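Local coordinates for glyoxalase-like domain protein (PDB 3P8A), which is of unknown function but belongs to the glyoxalase-like (VOC) family and is built mainly of antiparallel beta sheets, at residues C111-D116 against I168-S173; P134-R139 against K146-L151; S190-I195 against S247-D252; D213-E218 against I227-D232. One frame throughout, in Å; residues are numbered along the deposited sequence.

The chain is an example of contacts nested two by two, one pair in each of its two sheets. From the N terminus, strand 106-113, helix 117-125 and strands 130-139, 147-155 and 166-170 follow the βαβββ order of VOC modules: interaction 1 closes the loop by pairing the first and last strands, and interaction 2, nested inside, is the middle hairpin, its strand 147-155 bordering strand 166-170. Interaction 3 then joins strands 189-198 and 244-252 of the second sheet; interaction 4, nested within its loop, pairs the outermost strand 215-219 with the end of strand 223-227. The pairs do not cross. L112 of interaction 1 packs on L228 of interaction 4, where strand 106-113 meets the loop after strand 223-227.

Interaction 1: C111-D116 against I168-S173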
loop_
_atom_site.group_PDB
_atom_site.type_symbol
_atom_site.label_atom_id
_atom_site.label_comp_id
_atom_site.label_asym_id
_atom_site.label_seq_id
_atom_site.Cartn_x
_atom_site.Cartn_y
_atom_site.Cartn_z
ATOM N N CYS A 111 1.475 0.551 -2.128
ATOM C CA CYS A 111 2.642 0.065 -2.812
ATOM C C CYS A 111 2.295 -0.028 -4.278
ATOM O O CYS A 111 1.242 -0.547 -4.639
ATOM C CB CYS A 111 3.032 -1.295 -2.233
ATOM S SG CYS A 111 4.446 -2.086 -3.041
ATOM N N LEU A 112 3.196 0.480 -5.119
ATOM C CA LEU A 112 3.005 0.480 -6.549
ATOM C C LEU A 112 3.950 -0.528 -7.217
ATOM O O LEU A 112 5.146 -0.555 -6.937
ATOM C CB LEU A 112 3.209 1.909 -7.122
ATOM C CG LEU A 112 2.369 3.065 -6.513
ATOM C CD1 LEU A 112 2.751 4.405 -7.148
ATOM C CD2 LEU A 112 0.845 2.826 -6.691
ATOM N N HIS A 113 3.388 -1.338 -8.108
ATOM C CA HIS A 113 4.050 -2.390 -8.865
ATOM C C HIS A 113 4.845 -1.844 -10.085
ATOM O O HIS A 113 4.316 -1.022 -10.833
ATOM C CB HIS A 113 2.960 -3.386 -9.328
ATOM C CG HIS A 113 3.409 -4.340 -10.384
ATOM N ND1 HIS A 113 3.961 -5.559 -10.057
ATOM C CD2 HIS A 113 3.407 -4.206 -11.731
ATOM C CE1 HIS A 113 4.284 -6.131 -11.210
ATOM N NE2 HIS A 113 3.979 -5.347 -12.244
ATOM N N THR A 114 6.069 -2.371 -10.309
ATOM C CA THR A 114 6.894 -2.110 -11.497
ATOM C C THR A 114 7.528 -3.383 -12.016
ATOM O O THR A 114 7.852 -4.259 -11.232
ATOM C CB THR A 114 8.030 -1.105 -11.278
ATOM O OG1 THR A 114 8.317 -0.792 -9.913
ATOM C CG2 THR A 114 7.940 0.033 -12.189
ATOM N N ASN A 115 7.770 -3.467 -13.322
ATOM C CA ASN A 115 8.494 -4.600 -13.892
ATOM C C ASN A 115 9.986 -4.245 -14.018
ATOM O O ASN A 115 10.806 -5.118 -14.310
ATOM C CB ASN A 115 7.871 -5.038 -15.215
ATOM C CG ASN A 115 6.631 -5.891 -15.028
ATOM O OD1 ASN A 115 6.632 -6.906 -14.307
ATOM N ND2 ASN A 115 5.551 -5.507 -15.692
ATOM N N ASP A 116 10.343 -2.976 -13.710
ATOM C CA ASP A 116 11.710 -2.475 -13.779
ATOM C C ASP A 116 12.014 -1.467 -12.668
ATOM O O ASP A 116 11.965 -0.253 -12.892
ATOM C CB ASP A 116 12.025 -1.918 -15.191
ATOM C CG ASP A 116 13.510 -1.813 -15.540
ATOM O OD1 ASP A 116 14.363 -2.104 -14.657
ATOM O OD2 ASP A 116 13.821 -1.445 -16.695
ATOM N N ILE A 168 7.510 -1.854 -5.694
ATOM C CA ILE A 168 7.773 -3.269 -5.604
ATOM C C ILE A 168 8.043 -3.863 -6.984
ATOM O O ILE A 168 7.345 -3.573 -7.953
ATOM C CB ILE A 168 6.631 -4.062 -4.860
ATOM C CG1 ILE A 168 7.083 -5.509 -4.489
ATOM C CG2 ILE A 168 5.284 -4.071 -5.655
ATOM C CD1 ILE A 168 6.207 -6.164 -3.340
ATOM N N GLN A 169 9.028 -4.743 -7.031
ATOM C CA GLN A 169 9.322 -5.552 -8.200
ATOM C C GLN A 169 9.426 -6.986 -7.683
ATOM O O GLN A 169 10.336 -7.322 -6.918
ATOM C CB GLN A 169 10.600 -5.141 -8.943
ATOM C CG GLN A 169 10.678 -5.849 -10.310
ATOM C CD GLN A 169 12.012 -5.700 -10.985
ATOM O OE1 GLN A 169 12.515 -4.595 -11.197
ATOM N NE2 GLN A 169 12.571 -6.811 -11.405
ATOM N N TRP A 170 8.447 -7.799 -8.066
ATOM C CA TRP A 170 8.378 -9.219 -7.707
ATOM C C TRP A 170 9.412 -9.990 -8.544
ATOM O O TRP A 170 9.534 -9.733 -9.754
ATOM C CB TRP A 170 6.950 -9.740 -7.991
ATOM C CG TRP A 170 5.914 -9.150 -7.087
ATOM C CD1 TRP A 170 5.011 -8.174 -7.398
ATOM C CD2 TRP A 170 5.666 -9.506 -5.722
ATOM N NE1 TRP A 170 4.237 -7.881 -6.301
ATOM C CE2 TRP A 170 4.589 -8.711 -5.270
ATOM C CE3 TRP A 170 6.225 -10.448 -4.844
ATOM C CZ2 TRP A 170 4.088 -8.800 -3.960
ATOM C CZ3 TRP A 170 5.749 -10.511 -3.539
ATOM C CH2 TRP A 170 4.700 -9.686 -3.106
ATOM N N GLU A 171 10.165 -10.917 -7.904
ATOM C CA GLU A 171 11.147 -11.761 -8.609
ATOM C C GLU A 171 10.419 -12.520 -9.724
ATOM O O GLU A 171 10.802 -12.419 -10.890
ATOM C CB GLU A 171 11.884 -12.698 -7.633
ATOM C CG GLU A 171 13.400 -12.544 -7.639
ATOM C CD GLU A 171 13.981 -11.165 -7.364
ATOM O OE1 GLU A 171 14.727 -10.662 -8.236
ATOM O OE2 GLU A 171 13.721 -10.601 -6.275
ATOM N N GLU A 172 9.290 -13.161 -9.369
ATOM C CA GLU A 172 8.376 -13.849 -10.287
ATOM C C GLU A 172 7.866 -12.844 -11.340
ATOM O O GLU A 172 7.554 -11.687 -11.025
ATOM C CB GLU A 172 7.203 -14.450 -9.504
ATOM C CG GLU A 172 6.660 -15.745 -10.069
ATOM C CD GLU A 172 6.055 -16.638 -9.005
ATOM O OE1 GLU A 172 6.793 -17.485 -8.450
ATOM O OE2 GLU A 172 4.857 -16.453 -8.684
ATOM N N SER A 173 7.855 -13.280 -12.597
ATOM C CA SER A 173 7.460 -12.471 -13.739
ATOM C C SER A 173 5.991 -12.035 -13.691
ATOM O O SER A 173 5.176 -12.555 -12.918
ATOM C CB SER A 173 7.726 -13.227 -15.043
ATOM O OG SER A 173 9.007 -13.840 -15.091
HETATM O O HOH W 1 7.093 -7.142 -10.195
HETATM O O HOH W 2 15.134 -3.867 -12.546
#
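T114 and L112 both bond to I168: T114 N donates to I168 O at 2.9 Å, and I168 N donates to L112 O at 3.0 Å. This is the parallel-strand pattern, with H113 as the bridge partner of I168. One step on the strands diverge, and a water takes over, accepting from W170 N at 2.6 Å and donating to T114 O at 3.2 Å. The extended side chain of Q169 lies alongside the loop, its CG 3.4 Å from T114 O, and its OE1 accepts from I117 N, where helix 117-125 begins. C111 SG stands anti to its own N (chi1 177°), which brings it to 3.4 Å from I168 CG2, while the H113 and W170 rings meet at their edges, H113 ND1 lying 3.9 Å from W170 CD1. I168 CD1 lies over one face of the W170 indole, near its rim. Where parallel pairing stops, water thus joins T114 O to W170 N, and Q169 OE1 takes up I117 N.

Interaction 2: P134-R139 against K146-L151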
loop_
_atom_site.group_PDB
_atom_site.type_symbol
_atom_site.label_atom_id
_atom_site.label_comp_id
_atom_site.label_asym_id
_atom_site.label_seq_id
_atom_site.Cartn_x
_atom_site.Cartn_y
_atom_site.Cartn_z
ATOM N N PRO A 134 17.372 -0.447 -4.272
ATOM C CA PRO A 134 16.455 -1.563 -3.952
ATOM C C PRO A 134 16.853 -2.433 -2.768
ATOM O O PRO A 134 18.028 -2.793 -2.612
ATOM C CB PRO A 134 16.367 -2.350 -5.263
ATOM C CG PRO A 134 16.826 -1.392 -6.321
ATOM C CD PRO A 134 17.864 -0.550 -5.655
ATOM N N ILE A 135 15.855 -2.718 -1.907
ATOM C CA ILE A 135 15.970 -3.550 -0.711
ATOM C C ILE A 135 15.470 -4.949 -1.081
ATOM O O ILE A 135 14.292 -5.101 -1.418
ATOM C CB ILE A 135 15.152 -2.958 0.476
ATOM C CG1 ILE A 135 15.574 -1.498 0.849
ATOM C CG2 ILE A 135 15.148 -3.895 1.697
ATOM C CD1 ILE A 135 16.968 -1.321 1.476
ATOM N N GLN A 136 16.346 -5.970 -0.980
ATOM C CA GLN A 136 15.961 -7.365 -1.240
ATOM C C GLN A 136 15.088 -7.896 -0.091
ATOM O O GLN A 136 15.383 -7.668 1.086
ATOM C CB GLN A 136 17.198 -8.248 -1.465
ATOM C CG GLN A 136 17.437 -8.621 -2.944
ATOM C CD GLN A 136 16.383 -9.519 -3.575
ATOM O OE1 GLN A 136 15.709 -10.331 -2.919
ATOM N NE2 GLN A 136 16.246 -9.416 -4.885
HETATM N N MSE A 137 13.964 -8.542 -0.441
HETATM C CA MSE A 137 12.989 -9.017 0.537
HETATM C C MSE A 137 12.545 -10.436 0.228
HETATM O O MSE A 137 12.506 -10.844 -0.936
HETATM C CB MSE A 137 11.731 -8.132 0.478
HETATM C CG MSE A 137 11.924 -6.688 0.914
HETATM SE SE MSE A 137 12.031 -6.424 2.855
HETATM C CE MSE A 137 10.309 -7.152 3.396
ATOM N N GLU A 138 12.123 -11.159 1.266
ATOM C CA GLU A 138 11.601 -12.508 1.125
ATOM C C GLU A 138 10.715 -12.881 2.301
ATOM O O GLU A 138 10.780 -12.270 3.364
ATOM C CB GLU A 138 12.723 -13.567 0.965
ATOM C CG GLU A 138 13.606 -13.754 2.194
ATOM C CD GLU A 138 14.484 -14.994 2.195
ATOM O OE1 GLU A 138 14.730 -15.537 3.298
ATOM O OE2 GLU A 138 14.941 -15.415 1.106
ATOM N N ARG A 139 9.903 -13.897 2.091
ATOM C CA ARG A 139 9.072 -14.552 3.087
ATOM C C ARG A 139 8.820 -15.970 2.596
ATOM O O ARG A 139 8.678 -16.194 1.387
ATOM C CB ARG A 139 7.772 -13.775 3.482
ATOM C CG ARG A 139 6.763 -13.541 2.373
ATOM C CD ARG A 139 5.428 -12.972 2.856
ATOM N NE ARG A 139 4.687 -12.340 1.759
ATOM C CZ ARG A 139 3.910 -12.972 0.878
ATOM N NH1 ARG A 139 3.747 -14.289 0.948
ATOM N NH2 ARG A 139 3.299 -12.295 -0.082
ATOM N N LYS A 146 9.236 -20.094 -0.591
ATOM C CA LYS A 146 9.896 -18.789 -0.615
ATOM C C LYS A 146 9.419 -17.873 -1.735
ATOM O O LYS A 146 9.493 -18.237 -2.913
ATOM C CB LYS A 146 11.424 -18.941 -0.675
ATOM C CG LYS A 146 12.061 -19.085 0.699
ATOM C CD LYS A 146 13.360 -19.875 0.666
ATOM C CE LYS A 146 13.173 -21.337 1.014
ATOM N NZ LYS A 146 14.413 -22.124 0.769
ATOM N N VAL A 147 8.965 -16.662 -1.368
ATOM C CA VAL A 147 8.533 -15.654 -2.334
ATOM C C VAL A 147 9.497 -14.477 -2.237
ATOM O O VAL A 147 9.793 -14.036 -1.131
ATOM C CB VAL A 147 7.030 -15.247 -2.232
ATOM C CG1 VAL A 147 6.109 -16.401 -2.639
ATOM C CG2 VAL A 147 6.667 -14.742 -0.847
ATOM N N LYS A 148 10.052 -14.023 -3.373
ATOM C CA LYS A 148 11.041 -12.941 -3.378
ATOM C C LYS A 148 10.607 -11.671 -4.117
ATOM O O LYS A 148 9.847 -11.714 -5.096
ATOM C CB LYS A 148 12.411 -13.423 -3.891
ATOM C CG LYS A 148 13.039 -14.539 -3.057
ATOM C CD LYS A 148 14.566 -14.476 -3.039
ATOM C CE LYS A 148 15.230 -15.395 -4.032
ATOM N NZ LYS A 148 16.699 -15.454 -3.816
ATOM N N TRP A 149 11.087 -10.529 -3.618
ATOM C CA TRP A 149 10.813 -9.227 -4.211
ATOM C C TRP A 149 11.844 -8.189 -3.784
ATOM O O TRP A 149 12.651 -8.439 -2.880
ATOM C CB TRP A 149 9.364 -8.769 -3.895
ATOM C CG TRP A 149 9.095 -8.416 -2.465
ATOM C CD1 TRP A 149 9.107 -7.168 -1.921
ATOM C CD2 TRP A 149 8.753 -9.317 -1.398
ATOM N NE1 TRP A 149 8.741 -7.222 -0.598
ATOM C CE2 TRP A 149 8.517 -8.530 -0.248
ATOM C CE3 TRP A 149 8.595 -10.716 -1.306
ATOM C CZ2 TRP A 149 8.188 -9.094 0.991
ATOM C CZ3 TRP A 149 8.248 -11.270 -0.083
ATOM C CH2 TRP A 149 8.043 -10.463 1.047
ATOM N N GLN A 150 11.805 -7.031 -4.445
ATOM C CA GLN A 150 12.636 -5.874 -4.128
ATOM C C GLN A 150 11.732 -4.686 -3.871
ATOM O O GLN A 150 10.725 -4.518 -4.556
ATOM C CB GLN A 150 13.579 -5.501 -5.277
ATOM C CG GLN A 150 14.560 -6.584 -5.689
ATOM C CD GLN A 150 15.192 -6.163 -6.986
ATOM O OE1 GLN A 150 14.841 -6.641 -8.072
ATOM N NE2 GLN A 150 16.031 -5.146 -6.921
ATOM N N LEU A 151 12.115 -3.849 -2.914
ATOM C CA LEU A 151 11.402 -2.617 -2.594
ATOM C C LEU A 151 12.319 -1.413 -2.833
ATOM O O LEU A 151 13.532 -1.516 -2.676
ATOM C CB LEU A 151 10.912 -2.607 -1.139
ATOM C CG LEU A 151 9.947 -3.727 -0.730
ATOM C CD1 LEU A 151 9.555 -3.571 0.697
ATOM C CD2 LEU A 151 8.693 -3.734 -1.585
#
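M137 lies over W149, and the conformations of these two side chains shape the middle of the hairpin. W149 CG lies between the backbone N and the carbonyl carbon (chi1 69°), and the ring leans toward the partner strand. There M137 CB sits over the five-membered ring, 3.4 Å from its centroid and 18° off the normal, a CH-pi contact. Beyond CB the selenomethionine folds at both chi2 and chi3, bringing M137 CE back to 3.7 Å from W149 CZ2. R139 approaches the rim of the same indole with its aliphatic part, R139 CG lying 3.6 Å from W149 CH2, while V147 CG2 sits over one face of the guanidinium, toward its rim. R139 NH2 is hydrogen-bonded to a glycerol, probably from the crystallisation liquor.

On the face of Q136 and Q150, opposite that of M137 and W149, Q136 bends at chi2, and its amide lies nearly parallel to that of Q150 (planes 14° apart); Q136 NE2 comes within 3.4 Å of Q150 CG and donates to E171 OE2. Q150 NE2 in turn meets P134 CB at 3.3 Å. Six backbone bonds hold the antiparallel ladder, among them I135 N to L151 O at 2.7 Å. One face is thus aromatic and aliphatic, where W149 also meets the indole of W170, and the other carries polar side chains, of which Q136 reaches E171 just past strand 166-170.

Interaction 3: S190-I195 against S247-D252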
loop_
_atom_site.group_PDB
_atom_site.type_symbol
_atom_site.label_atom_id
_atom_site.label_comp_id
_atom_site.label_asym_id
_atom_site.label_seq_id
_atom_site.Cartn_x
_atom_site.Cartn_y
_atom_site.Cartn_z
ATOM N N SER A 190 -13.231 -5.310 -6.864
ATOM C CA SER A 190 -12.318 -4.528 -7.672
ATOM C C SER A 190 -12.032 -3.218 -6.929
ATOM O O SER A 190 -12.967 -2.477 -6.620
ATOM C CB SER A 190 -12.939 -4.248 -9.040
ATOM O OG SER A 190 -11.959 -3.816 -9.970
ATOM N N ILE A 191 -10.754 -2.959 -6.586
ATOM C CA ILE A 191 -10.370 -1.705 -5.932
ATOM C C ILE A 191 -10.592 -0.594 -6.975
ATOM O O ILE A 191 -10.195 -0.745 -8.132
ATOM C CB ILE A 191 -8.939 -1.734 -5.324
ATOM C CG1 ILE A 191 -8.884 -2.663 -4.083
ATOM C CG2 ILE A 191 -8.451 -0.323 -4.961
ATOM C CD1 ILE A 191 -7.539 -3.239 -3.746
ATOM N N GLU A 192 -11.285 0.480 -6.577
ATOM C CA GLU A 192 -11.609 1.588 -7.462
ATOM C C GLU A 192 -10.878 2.863 -7.074
ATOM O O GLU A 192 -10.405 3.588 -7.954
ATOM C CB GLU A 192 -13.127 1.816 -7.423
ATOM C CG GLU A 192 -13.656 2.823 -8.429
ATOM C CD GLU A 192 -15.126 3.159 -8.294
ATOM O OE1 GLU A 192 -15.767 2.712 -7.314
ATOM O OE2 GLU A 192 -15.637 3.888 -9.173
ATOM N N THR A 193 -10.842 3.181 -5.760
ATOM C CA THR A 193 -10.268 4.426 -5.271
ATOM C C THR A 193 -9.621 4.233 -3.927
ATOM O O THR A 193 -10.103 3.464 -3.098
ATOM C CB THR A 193 -11.381 5.507 -5.165
ATOM O OG1 THR A 193 -12.071 5.601 -6.403
ATOM C CG2 THR A 193 -10.848 6.900 -4.793
ATOM N N VAL A 194 -8.566 4.994 -3.703
ATOM C CA VAL A 194 -7.849 5.091 -2.447
ATOM C C VAL A 194 -7.979 6.549 -2.053
ATOM O O VAL A 194 -7.648 7.456 -2.846
ATOM C CB VAL A 194 -6.373 4.603 -2.522
ATOM C CG1 VAL A 194 -5.624 4.902 -1.213
ATOM C CG2 VAL A 194 -6.332 3.117 -2.799
ATOM N N ILE A 195 -8.563 6.762 -0.869
ATOM C CA ILE A 195 -8.763 8.090 -0.338
ATOM C C ILE A 195 -7.730 8.395 0.740
ATOM O O ILE A 195 -7.579 7.646 1.726
ATOM C CB ILE A 195 -10.231 8.365 0.117
ATOM C CG1 ILE A 195 -11.209 8.171 -1.061
ATOM C CG2 ILE A 195 -10.339 9.816 0.638
ATOM C CD1 ILE A 195 -12.729 8.514 -0.737
ATOM N N SER A 247 -9.368 5.627 3.466
ATOM C CA SER A 247 -10.327 4.636 3.042
ATOM C C SER A 247 -10.041 4.090 1.661
ATOM O O SER A 247 -9.278 4.673 0.894
ATOM C CB SER A 247 -11.745 5.221 3.092
ATOM O OG SER A 247 -12.004 6.120 2.030
ATOM N N VAL A 248 -10.642 2.955 1.368
ATOM C CA VAL A 248 -10.521 2.285 0.076
ATOM C C VAL A 248 -11.955 2.020 -0.417
ATOM O O VAL A 248 -12.836 1.667 0.385
ATOM C CB VAL A 248 -9.588 1.024 0.134
ATOM C CG1 VAL A 248 -10.212 -0.140 0.918
ATOM C CG2 VAL A 248 -9.160 0.572 -1.264
ATOM N N ILE A 249 -12.213 2.275 -1.708
ATOM C CA ILE A 249 -13.526 2.058 -2.321
ATOM C C ILE A 249 -13.393 0.840 -3.191
ATOM O O ILE A 249 -12.540 0.810 -4.072
ATOM C CB ILE A 249 -14.095 3.291 -3.086
ATOM C CG1 ILE A 249 -14.122 4.549 -2.174
ATOM C CG2 ILE A 249 -15.495 2.980 -3.665
ATOM C CD1 ILE A 249 -14.498 5.850 -2.903
ATOM N N ILE A 250 -14.185 -0.186 -2.888
ATOM C CA ILE A 250 -14.152 -1.484 -3.565
ATOM C C ILE A 250 -15.468 -1.726 -4.245
ATOM O O ILE A 250 -16.508 -1.747 -3.592
ATOM C CB ILE A 250 -13.769 -2.669 -2.627
ATOM C CG1 ILE A 250 -12.457 -2.386 -1.855
ATOM C CG2 ILE A 250 -13.591 -3.962 -3.459
ATOM C CD1 ILE A 250 -12.254 -3.296 -0.570
ATOM N N LYS A 251 -15.427 -1.913 -5.558
ATOM C CA LYS A 251 -16.620 -2.225 -6.326
ATOM C C LYS A 251 -16.939 -3.691 -6.017
ATOM O O LYS A 251 -16.030 -4.527 -5.997
ATOM C CB LYS A 251 -16.362 -2.015 -7.822
ATOM C CG LYS A 251 -16.509 -0.569 -8.270
ATOM C CD LYS A 251 -16.411 -0.451 -9.799
ATOM C CE LYS A 251 -15.059 -0.001 -10.330
ATOM N NZ LYS A 251 -13.982 -1.014 -10.139
ATOM N N ASP A 252 -18.190 -3.980 -5.669
ATOM C CA ASP A 252 -18.622 -5.335 -5.321
ATOM C C ASP A 252 -19.746 -5.757 -6.270
ATOM O O ASP A 252 -20.849 -5.217 -6.192
ATOM C CB ASP A 252 -19.043 -5.417 -3.832
ATOM C CG ASP A 252 -19.507 -6.780 -3.322
ATOM O OD1 ASP A 252 -19.224 -7.802 -3.992
ATOM O OD2 ASP A 252 -20.111 -6.830 -2.223
HETATM O O HOH W 3 -11.488 0.057 -11.120
#
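I249 O is gripped by two successive amides of the facing strand: E192 N at 2.8 Å and, weakly, T193 N at 3.4 Å. Two residues facing one make a classic beta bulge, which shifts the antiparallel register by one between I191 and T193. Regular pairing holds beyond it, with K251 N donating to S190 O at 2.7 Å and I195 N to S247 O. E192, with CG opposite its own N across the CA-CB bond (chi1 -172°), crosses the methylenes of K251 at about a right angle; the charged atoms E192 OE1 and K251 NZ stay 5.0 Å apart. K251 bends at chi3 and chi4, and K251 NZ donates to a water at 2.9 Å. Across the face carrying I195, I195 CD1 meets I249 CD1 at 3.9 Å; across the other, I191 CG2 packs on V248 CG2. Strands 189-198 and 244-252 lie inside the second sheet, flanked by 234-239 and 266-272 respectively. One carbonyl serving two donors thus absorbs the extra residue without breaking the ladder.

Interaction 4: D213-E218 against I227-D232; sequences DMDIVE and ILKNDD
K229 reaches across to D213 and D215, and its ammonium group is the hub of the contact. K229 NZ donates to D215 OD1 at 2.8 Å, coming from above the carboxylate plane (54° out of it), and to D213 O at 2.9 Å, again from well above the carbonyl plane. A longer salt bridge joins K229 NZ to D213 OD2 at 3.5 Å, and the bend at the end of the lysine (chi4 60°) turns the nitrogen into these oxygens. D213 O also receives a water, which accepts from K229 N at 3.1 Å. D215 OD2 is met by another water at 2.7 Å. The backbone of D215 pairs with I227: D215 N donates to I227 O at 2.8 Å, and I227 N returns a bond to D215 O. V217 CG2 packs at 3.6 Å from I227 CG2 and M214 CE at 3.8 Å from L228 CD2. D213 follows helix 201-212, whose W208 packs on M214 and F212 on L228. Strands 215-219 and 223-227 form a beta hairpin at the sheet's edge, with V217 and E218 against D225 as a classic beta bulge; L228 to D231 then makes a type I turn before strand 234-239, whose Y234 touches I227.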
loop_
_atom_site.group_PDB
_atom_site.type_symbol
_atom_site.label_atom_id
_atom_site.label_comp_id
_atom_site.label_asym_id
_atom_site.label_seq_id
_atom_site.Cartn_x
_atom_site.Cartn_y
_atom_site.Cartn_z
ATOM N N ASP A 213 4.484 10.215 -11.821
ATOM C CA ASP A 213 4.116 10.579 -13.185
ATOM C C ASP A 213 2.601 10.421 -13.408
ATOM O O ASP A 213 2.151 9.886 -14.424
ATOM C CB ASP A 213 4.935 9.723 -14.189
ATOM C CG ASP A 213 5.577 10.543 -15.277
ATOM O OD1 ASP A 213 6.829 10.663 -15.274
ATOM O OD2 ASP A 213 4.832 11.093 -16.118
HETATM N N MSE A 214 1.818 10.838 -12.411
HETATM C CA MSE A 214 0.374 10.703 -12.436
HETATM C C MSE A 214 -0.298 11.803 -13.261
HETATM O O MSE A 214 0.330 12.816 -13.558
HETATM C CB MSE A 214 -0.165 10.709 -10.991
HETATM C CG MSE A 214 0.034 9.391 -10.262
HETATM SE SE MSE A 214 -0.595 9.523 -8.410
HETATM C CE MSE A 214 -0.017 7.790 -7.655
ATOM N N ASP A 215 -1.556 11.584 -13.651
ATOM C CA ASP A 215 -2.375 12.547 -14.387
ATOM C C ASP A 215 -3.389 13.141 -13.396
ATOM O O ASP A 215 -3.750 12.473 -12.424
ATOM C CB ASP A 215 -3.122 11.869 -15.554
ATOM C CG ASP A 215 -2.269 11.412 -16.747
ATOM O OD1 ASP A 215 -1.302 12.127 -17.102
ATOM O OD2 ASP A 215 -2.608 10.378 -17.357
ATOM N N ILE A 216 -3.779 14.410 -13.615
ATOM C CA ILE A 216 -4.767 15.120 -12.807
ATOM C C ILE A 216 -6.118 14.798 -13.417
ATOM O O ILE A 216 -6.303 14.940 -14.626
ATOM C CB ILE A 216 -4.520 16.657 -12.730
ATOM C CG1 ILE A 216 -3.112 16.983 -12.208
ATOM C CG2 ILE A 216 -5.593 17.378 -11.877
ATOM C CD1 ILE A 216 -2.439 18.136 -12.916
ATOM N N VAL A 217 -7.062 14.388 -12.578
ATOM C CA VAL A 217 -8.416 14.029 -12.991
ATOM C C VAL A 217 -9.408 15.148 -12.596
ATOM O O VAL A 217 -10.264 15.524 -13.385
ATOM C CB VAL A 217 -8.785 12.653 -12.360
ATOM C CG1 VAL A 217 -10.249 12.298 -12.568
ATOM C CG2 VAL A 217 -7.895 11.550 -12.902
ATOM N N GLU A 218 -9.311 15.640 -11.366
ATOM C CA GLU A 218 -10.243 16.606 -10.822
ATOM C C GLU A 218 -9.556 17.443 -9.781
ATOM O O GLU A 218 -8.729 16.942 -9.034
ATOM C CB GLU A 218 -11.460 15.866 -10.208
ATOM C CG GLU A 218 -12.360 16.696 -9.275
ATOM C CD GLU A 218 -13.247 17.719 -9.949
ATOM O OE1 GLU A 218 -13.441 17.593 -11.177
ATOM O OE2 GLU A 218 -13.781 18.620 -9.257
ATOM N N ILE A 227 -4.552 9.916 -11.070
ATOM C CA ILE A 227 -4.586 8.586 -11.658
ATOM C C ILE A 227 -3.200 8.237 -12.200
ATOM O O ILE A 227 -2.509 9.112 -12.720
ATOM C CB ILE A 227 -5.728 8.423 -12.722
ATOM C CG1 ILE A 227 -6.068 6.924 -12.968
ATOM C CG2 ILE A 227 -5.438 9.202 -14.040
ATOM C CD1 ILE A 227 -7.382 6.593 -13.861
ATOM N N LEU A 228 -2.794 6.958 -12.095
ATOM C CA LEU A 228 -1.534 6.514 -12.687
ATOM C C LEU A 228 -1.799 6.380 -14.183
ATOM O O LEU A 228 -2.925 6.092 -14.579
ATOM C CB LEU A 228 -1.116 5.164 -12.117
ATOM C CG LEU A 228 -0.588 5.148 -10.707
ATOM C CD1 LEU A 228 -0.751 3.764 -10.104
ATOM C CD2 LEU A 228 0.871 5.586 -10.658
ATOM N N LYS A 229 -0.782 6.596 -15.020
ATOM C CA LYS A 229 -0.953 6.501 -16.480
ATOM C C LYS A 229 -1.353 5.104 -16.971
ATOM O O LYS A 229 -2.034 4.992 -18.000
ATOM C CB LYS A 229 0.323 6.964 -17.205
ATOM C CG LYS A 229 0.409 8.471 -17.309
ATOM C CD LYS A 229 1.826 8.950 -17.608
ATOM C CE LYS A 229 1.855 10.424 -17.926
ATOM N NZ LYS A 229 1.355 11.267 -16.808
ATOM N N ASN A 230 -0.946 4.052 -16.226
ATOM C CA ASN A 230 -1.150 2.652 -16.615
ATOM C C ASN A 230 -2.023 1.833 -15.683
ATOM O O ASN A 230 -1.909 0.604 -15.647
ATOM C CB ASN A 230 0.222 1.982 -16.841
ATOM C CG ASN A 230 1.076 2.745 -17.824
ATOM O OD1 ASN A 230 0.827 2.725 -19.029
ATOM N ND2 ASN A 230 2.007 3.543 -17.316
ATOM N N ASP A 231 -2.916 2.496 -14.942
ATOM C CA ASP A 231 -3.840 1.812 -14.045
ATOM C C ASP A 231 -5.162 2.575 -13.914
ATOM O O ASP A 231 -5.187 3.795 -14.100
ATOM C CB ASP A 231 -3.194 1.551 -12.672
ATOM C CG ASP A 231 -3.819 0.391 -11.921
ATOM O OD1 ASP A 231 -4.888 -0.105 -12.360
ATOM O OD2 ASP A 231 -3.240 -0.034 -10.907
ATOM N N ASP A 232 -6.249 1.865 -13.598
ATOM C CA ASP A 232 -7.576 2.491 -13.476
ATOM C C ASP A 232 -7.978 2.942 -12.052
ATOM O O ASP A 232 -9.097 3.419 -11.889
ATOM C CB ASP A 232 -8.714 1.617 -14.080
ATOM C CG ASP A 232 -8.383 0.629 -15.180
ATOM O OD1 ASP A 232 -8.898 -0.507 -15.120
ATOM O OD2 ASP A 232 -7.694 1.025 -16.161
HETATM O O HOH W 4 2.114 6.865 -13.851
HETATM O O HOH W 5 -4.007 8.138 -17.065
#